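PDB 4L8J: putative efflux transporter, which probably acts as the periplasmic adaptor (membrane-fusion) subunit of an HlyD-type efflux pump, linking an inner-membrane transporter to an outer-membrane channel. Local coordinates for residues I70-A84 with Y112-M126. Residues are numbered along the deposited sequence; the frame is centred on the assembly and turned at random. Where two conformers were deposited one is given.
Sequences ISLQYAADKAAYETA and YQKAKSAYELSTNNM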
loop_
_atom_site.group_PDB
_atom_site.type_symbol
_atom_site.label_atom_id
_atom_site.label_comp_id
_atom_site.label_asym_id
_atom_site.label_seq_id
_atom_site.Cartn_x
_atom_site.Cartn_y
_atom_site.Cartn_z
ATOM N N ILE A 70 70.921 14.708 -40.794
ATOM C CA ILE A 70 70.820 14.879 -39.349
ATOM C C ILE A 70 71.880 14.003 -38.658
ATOM O O ILE A 70 72.521 14.468 -37.714
ATOM C CB ILE A 70 69.376 14.577 -38.897
ATOM C CG1 ILE A 70 68.452 15.712 -39.374
ATOM C CG2 ILE A 70 69.289 14.393 -37.374
ATOM C CD1 ILE A 70 66.900 15.372 -39.402
ATOM N N SER A 71 72.105 12.771 -39.178
ATOM C CA SER A 71 73.105 11.838 -38.653
ATOM C C SER A 71 74.525 12.427 -38.735
ATOM O O SER A 71 75.316 12.231 -37.805
ATOM C CB SER A 71 73.045 10.509 -39.401
ATOM O OG SER A 71 73.939 9.557 -38.849
ATOM N N LEU A 72 74.830 13.158 -39.834
ATOM C CA LEU A 72 76.122 13.817 -40.056
ATOM C C LEU A 72 76.324 14.937 -39.037
ATOM O O LEU A 72 77.382 14.987 -38.421
ATOM C CB LEU A 72 76.248 14.359 -41.486
ATOM C CG LEU A 72 76.576 13.311 -42.544
ATOM C CD1 LEU A 72 75.876 13.613 -43.858
ATOM C CD2 LEU A 72 78.073 13.181 -42.746
ATOM N N GLN A 73 75.295 15.790 -38.825
ATOM C CA GLN A 73 75.330 16.863 -37.837
ATOM C C GLN A 73 75.485 16.293 -36.424
ATOM O O GLN A 73 76.287 16.806 -35.662
ATOM C CB GLN A 73 74.077 17.747 -37.927
ATOM C CG GLN A 73 74.206 19.075 -37.170
ATOM C CD GLN A 73 75.324 19.924 -37.731
ATOM O OE1 GLN A 73 75.313 20.329 -38.900
ATOM N NE2 GLN A 73 76.346 20.158 -36.922
ATOM N N TYR A 74 74.766 15.203 -36.112
ATOM C CA TYR A 74 74.812 14.513 -34.821
ATOM C C TYR A 74 76.265 14.089 -34.478
ATOM O O TYR A 74 76.752 14.459 -33.406
ATOM C CB TYR A 74 73.840 13.303 -34.806
ATOM C CG TYR A 74 73.892 12.483 -33.534
ATOM C CD1 TYR A 74 74.802 11.439 -33.388
ATOM C CD2 TYR A 74 73.031 12.749 -32.474
ATOM C CE1 TYR A 74 74.888 10.711 -32.202
ATOM C CE2 TYR A 74 73.081 12.003 -31.297
ATOM C CZ TYR A 74 74.019 10.992 -31.161
ATOM O OH TYR A 74 74.065 10.261 -29.999
ATOM N N ALA A 75 76.936 13.323 -35.385
ATOM C CA ALA A 75 78.303 12.831 -35.209
ATOM C C ALA A 75 79.329 13.974 -35.064
ATOM O O ALA A 75 80.323 13.803 -34.352
ATOM C CB ALA A 75 78.703 11.925 -36.377
ATOM N N ALA A 76 79.101 15.113 -35.750
ATOM C CA ALA A 76 79.963 16.295 -35.661
ATOM C C ALA A 76 79.726 17.018 -34.331
ATOM O O ALA A 76 80.676 17.442 -33.679
ATOM C CB ALA A 76 79.692 17.231 -36.835
ATOM N N ASP A 77 78.458 17.140 -33.910
ATOM C CA ASP A 77 78.109 17.789 -32.647
ATOM C C ASP A 77 78.559 16.909 -31.471
ATOM O O ASP A 77 79.012 17.441 -30.458
ATOM C CB ASP A 77 76.599 18.109 -32.590
ATOM C CG ASP A 77 76.155 19.225 -33.530
ATOM O OD1 ASP A 77 77.024 19.923 -34.074
ATOM O OD2 ASP A 77 74.935 19.453 -33.644
ATOM N N LYS A 78 78.496 15.574 -31.636
ATOM C CA LYS A 78 78.942 14.592 -30.638
ATOM C C LYS A 78 80.436 14.756 -30.375
ATOM O O LYS A 78 80.831 14.898 -29.215
ATOM C CB LYS A 78 78.630 13.145 -31.079
ATOM C CG LYS A 78 78.967 12.084 -30.027
ATOM C CD LYS A 78 78.509 10.692 -30.463
ATOM C CE LYS A 78 78.746 9.638 -29.408
ATOM N NZ LYS A 78 80.172 9.222 -29.332
ATOM N N ALA A 79 81.255 14.748 -31.450
ATOM C CA ALA A 79 82.703 14.927 -31.372
ATOM C C ALA A 79 83.041 16.297 -30.728
ATOM O O ALA A 79 83.811 16.327 -29.769
ATOM C CB ALA A 79 83.324 14.809 -32.754
ATOM N N ALA A 80 82.399 17.399 -31.191
ATOM C CA ALA A 80 82.616 18.748 -30.644
ATOM C C ALA A 80 82.270 18.810 -29.144
ATOM O O ALA A 80 83.002 19.435 -28.385
ATOM C CB ALA A 80 81.817 19.781 -31.421
ATOM N N TYR A 81 81.208 18.105 -28.712
ATOM C CA TYR A 81 80.813 18.041 -27.305
ATOM C C TYR A 81 81.853 17.292 -26.501
ATOM O O TYR A 81 82.215 17.748 -25.431
ATOM C CB TYR A 81 79.427 17.377 -27.124
ATOM C CG TYR A 81 79.103 17.086 -25.676
ATOM C CD1 TYR A 81 78.642 18.090 -24.829
ATOM C CD2 TYR A 81 79.323 15.823 -25.131
ATOM C CE1 TYR A 81 78.396 17.846 -23.481
ATOM C CE2 TYR A 81 79.081 15.565 -23.782
ATOM C CZ TYR A 81 78.615 16.582 -22.961
ATOM O OH TYR A 81 78.352 16.335 -21.636
ATOM N N GLU A 82 82.306 16.128 -26.992
ATOM C CA GLU A 82 83.300 15.305 -26.304
ATOM C C GLU A 82 84.631 16.045 -26.112
ATOM O O GLU A 82 85.224 15.924 -25.036
ATOM C CB GLU A 82 83.521 14.000 -27.054
ATOM C CG GLU A 82 82.376 13.031 -26.817
ATOM C CD GLU A 82 82.342 11.814 -27.716
ATOM O OE1 GLU A 82 83.311 11.594 -28.478
ATOM O OE2 GLU A 82 81.337 11.071 -27.642
ATOM N N THR A 83 85.090 16.811 -27.136
ATOM C CA THR A 83 86.320 17.621 -27.048
ATOM C C THR A 83 86.114 18.763 -26.040
ATOM O O THR A 83 86.994 18.997 -25.212
ATOM C CB THR A 83 86.727 18.180 -28.433
ATOM O OG1 THR A 83 86.902 17.109 -29.345
ATOM C CG2 THR A 83 88.016 19.005 -28.389
ATOM N N ALA A 84 84.968 19.475 -26.099
ATOM C CA ALA A 84 84.710 20.588 -25.166
ATOM C C ALA A 84 84.600 20.088 -23.733
ATOM O O ALA A 84 85.110 20.743 -22.828
ATOM C CB ALA A 84 83.449 21.340 -25.555
ATOM N N TYR A 112 81.787 24.901 -23.673
ATOM C CA TYR A 112 81.185 23.623 -23.307
ATOM C C TYR A 112 79.658 23.715 -23.381
ATOM O O TYR A 112 79.035 22.822 -23.948
ATOM C CB TYR A 112 81.649 23.202 -21.903
ATOM C CG TYR A 112 80.871 22.043 -21.328
ATOM C CD1 TYR A 112 81.115 20.736 -21.747
ATOM C CD2 TYR A 112 79.839 22.256 -20.417
ATOM C CE1 TYR A 112 80.364 19.668 -21.259
ATOM C CE2 TYR A 112 79.078 21.197 -19.929
ATOM C CZ TYR A 112 79.362 19.902 -20.332
ATOM O OH TYR A 112 78.614 18.858 -19.844
ATOM N N GLN A 113 79.047 24.778 -22.810
ATOM C CA GLN A 113 77.592 24.934 -22.856
ATOM C C GLN A 113 77.106 25.080 -24.309
ATOM O O GLN A 113 76.091 24.496 -24.660
ATOM C CB GLN A 113 77.115 26.113 -21.989
ATOM C CG GLN A 113 77.533 25.989 -20.495
ATOM C CD GLN A 113 76.783 24.986 -19.614
ATOM O OE1 GLN A 113 76.028 24.109 -20.072
ATOM N NE2 GLN A 113 76.989 25.098 -18.306
ATOM N N LYS A 114 77.854 25.820 -25.153
ATOM C CA LYS A 114 77.555 25.990 -26.579
ATOM C C LYS A 114 77.553 24.624 -27.260
ATOM O O LYS A 114 76.576 24.285 -27.911
ATOM C CB LYS A 114 78.577 26.946 -27.243
ATOM C CG LYS A 114 78.310 28.415 -26.900
ATOM C CD LYS A 114 79.573 29.293 -26.975
ATOM C CE LYS A 114 79.352 30.716 -26.492
ATOM N NZ LYS A 114 78.971 30.793 -25.049
ATOM N N ALA A 115 78.621 23.820 -27.053
ATOM C CA ALA A 115 78.765 22.470 -27.600
ATOM C C ALA A 115 77.660 21.535 -27.077
ATOM O O ALA A 115 77.098 20.775 -27.853
ATOM C CB ALA A 115 80.132 21.911 -27.256
ATOM N N LYS A 116 77.335 21.627 -25.771
ATOM C CA LYS A 116 76.283 20.850 -25.117
ATOM C C LYS A 116 74.920 21.149 -25.751
ATOM O O LYS A 116 74.204 20.214 -26.103
ATOM C CB LYS A 116 76.252 21.135 -23.596
ATOM C CG LYS A 116 75.279 20.247 -22.838
ATOM C CD LYS A 116 75.408 20.385 -21.330
ATOM C CE LYS A 116 74.677 19.277 -20.619
ATOM N NZ LYS A 116 75.235 17.933 -20.946
ATOM N N SER A 117 74.564 22.442 -25.890
ATOM C CA SER A 117 73.296 22.872 -26.489
ATOM C C SER A 117 73.161 22.385 -27.953
ATOM O O SER A 117 72.096 21.887 -28.320
ATOM C CB SER A 117 73.157 24.386 -26.413
ATOM O OG SER A 117 72.939 24.778 -25.068
ATOM N N ALA A 118 74.248 22.451 -28.743
ATOM C CA ALA A 118 74.286 21.983 -30.135
ATOM C C ALA A 118 74.060 20.467 -30.203
ATOM O O ALA A 118 73.267 20.008 -31.032
ATOM C CB ALA A 118 75.610 22.354 -30.791
ATOM N N TYR A 119 74.716 19.697 -29.295
ATOM C CA TYR A 119 74.577 18.231 -29.229
ATOM C C TYR A 119 73.155 17.821 -28.741
ATOM O O TYR A 119 72.614 16.828 -29.227
ATOM C CB TYR A 119 75.674 17.631 -28.342
ATOM C CG TYR A 119 75.766 16.114 -28.311
ATOM C CD1 TYR A 119 75.463 15.349 -29.438
ATOM C CD2 TYR A 119 76.236 15.451 -27.184
ATOM C CE1 TYR A 119 75.569 13.955 -29.416
ATOM C CE2 TYR A 119 76.382 14.067 -27.164
ATOM C CZ TYR A 119 76.037 13.320 -28.276
ATOM O OH TYR A 119 76.186 11.956 -28.225
ATOM N N GLU A 120 72.546 18.586 -27.826
ATOM C CA GLU A 120 71.191 18.293 -27.347
ATOM C C GLU A 120 70.176 18.435 -28.485
ATOM O O GLU A 120 69.287 17.599 -28.620
ATOM C CB GLU A 120 70.809 19.202 -26.178
ATOM C CG GLU A 120 71.523 18.850 -24.884
ATOM C CD GLU A 120 71.348 19.817 -23.728
ATOM O OE1 GLU A 120 71.046 21.010 -23.968
ATOM O OE2 GLU A 120 71.550 19.378 -22.574
ATOM N N LEU A 121 70.322 19.488 -29.302
ATOM C CA LEU A 121 69.464 19.766 -30.453
ATOM C C LEU A 121 69.612 18.654 -31.504
ATOM O O LEU A 121 68.589 18.172 -31.991
ATOM C CB LEU A 121 69.810 21.154 -31.055
ATOM C CG LEU A 121 69.109 21.538 -32.371
ATOM C CD1 LEU A 121 67.609 21.753 -32.168
ATOM C CD2 LEU A 121 69.739 22.780 -32.966
ATOM N N SER A 122 70.874 18.236 -31.834
ATOM C CA SER A 122 71.090 17.178 -32.820
ATOM C C SER A 122 70.592 15.812 -32.288
ATOM O O SER A 122 70.148 14.990 -33.089
ATOM C CB SER A 122 72.551 17.120 -33.274
ATOM O OG SER A 122 73.441 16.508 -32.356
ATOM N N THR A 123 70.636 15.583 -30.954
ATOM C CA THR A 123 70.135 14.352 -30.303
ATOM C C THR A 123 68.608 14.281 -30.493
ATOM O O THR A 123 68.084 13.218 -30.821
ATOM C CB THR A 123 70.540 14.316 -28.803
ATOM O OG1 THR A 123 71.950 14.138 -28.714
ATOM C CG2 THR A 123 69.863 13.202 -28.021
ATOM N N ASN A 124 67.914 15.418 -30.332
ATOM C CA ASN A 124 66.470 15.507 -30.510
ATOM C C ASN A 124 66.081 15.321 -31.973
ATOM O O ASN A 124 65.121 14.601 -32.256
ATOM C CB ASN A 124 65.939 16.843 -30.002
ATOM C CG ASN A 124 65.933 16.990 -28.494
ATOM O OD1 ASN A 124 65.931 16.009 -27.732
ATOM N ND2 ASN A 124 65.878 18.231 -28.037
ATOM N N ASN A 125 66.822 15.967 -32.898
ATOM C CA ASN A 125 66.577 15.884 -34.340
ATOM C C ASN A 125 66.716 14.445 -34.822
ATOM O O ASN A 125 65.922 14.004 -35.648
ATOM C CB ASN A 125 67.526 16.818 -35.095
ATOM C CG ASN A 125 67.192 18.287 -34.960
ATOM O OD1 ASN A 125 66.165 18.681 -34.400
ATOM N ND2 ASN A 125 68.057 19.135 -35.472
HETATM N N MSE A 126 67.691 13.702 -34.266
HETATM C CA MSE A 126 67.955 12.290 -34.568
HETATM C C MSE A 126 66.770 11.416 -34.122
HETATM O O MSE A 126 66.312 10.565 -34.876
HETATM C CB MSE A 126 69.255 11.862 -33.867
HETATM C CG MSE A 126 69.818 10.559 -34.372
HETATM SE SE MSE A 126 70.453 10.620 -36.242
HETATM C CE MSE A 126 72.123 9.515 -35.900
HETATM O O HOH W 1 73.030 11.523 -27.693
HETATM O O HOH W 2 78.377 20.075 -30.107
#
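Tyr119 lies across helix 70-84 between Tyr74 and Tyr81, its ring filling the hole they make with Asp77 and Lys78. CG is anti to the backbone N (chi1 -173°), which carries the ring over to Lys78, whose CA sits 3.8 Å from the Tyr119 ring centroid in a CH-pi contact. CD2 of Tyr119 packs 3.6 Å from CG of Tyr81, the two ring planes 34° apart, while CE1 covers a face of the Tyr74 ring. Where the backbones come near each other small residues fit: Ala84 CB meets Ala115 CB at 3.8 Å, and Ser122 sits against the backbone of Tyr74. At the end where the helices join the beta strands, selenomethionine Met126 brings its SE obliquely beside the Tyr74 ring, a Met-aromatic contact, and CG2 of Ile70 rests on the backbone of Asn125 and Met126.

The hydroxyl ends of the tyrosines face the wetter side. Tyr81 OH and Tyr112 OH share a hydrogen bond of 3.1 Å, and a water joins Tyr74 OH to Thr123 OG1. On the other flank a second water donates to Asp77 O and Ala115 O. Replacing Tyr119 with an alanine would probably open a gap between Tyr74 and Tyr81 and leave the Lys78 backbone without its aromatic cover. The segment axes run at 152° to each other, and tyrosine serves this antiparallel pair twice, rings packing the interface while hydroxyls meet each other or water, which is consistent with a slender two-helix arm with little buried core.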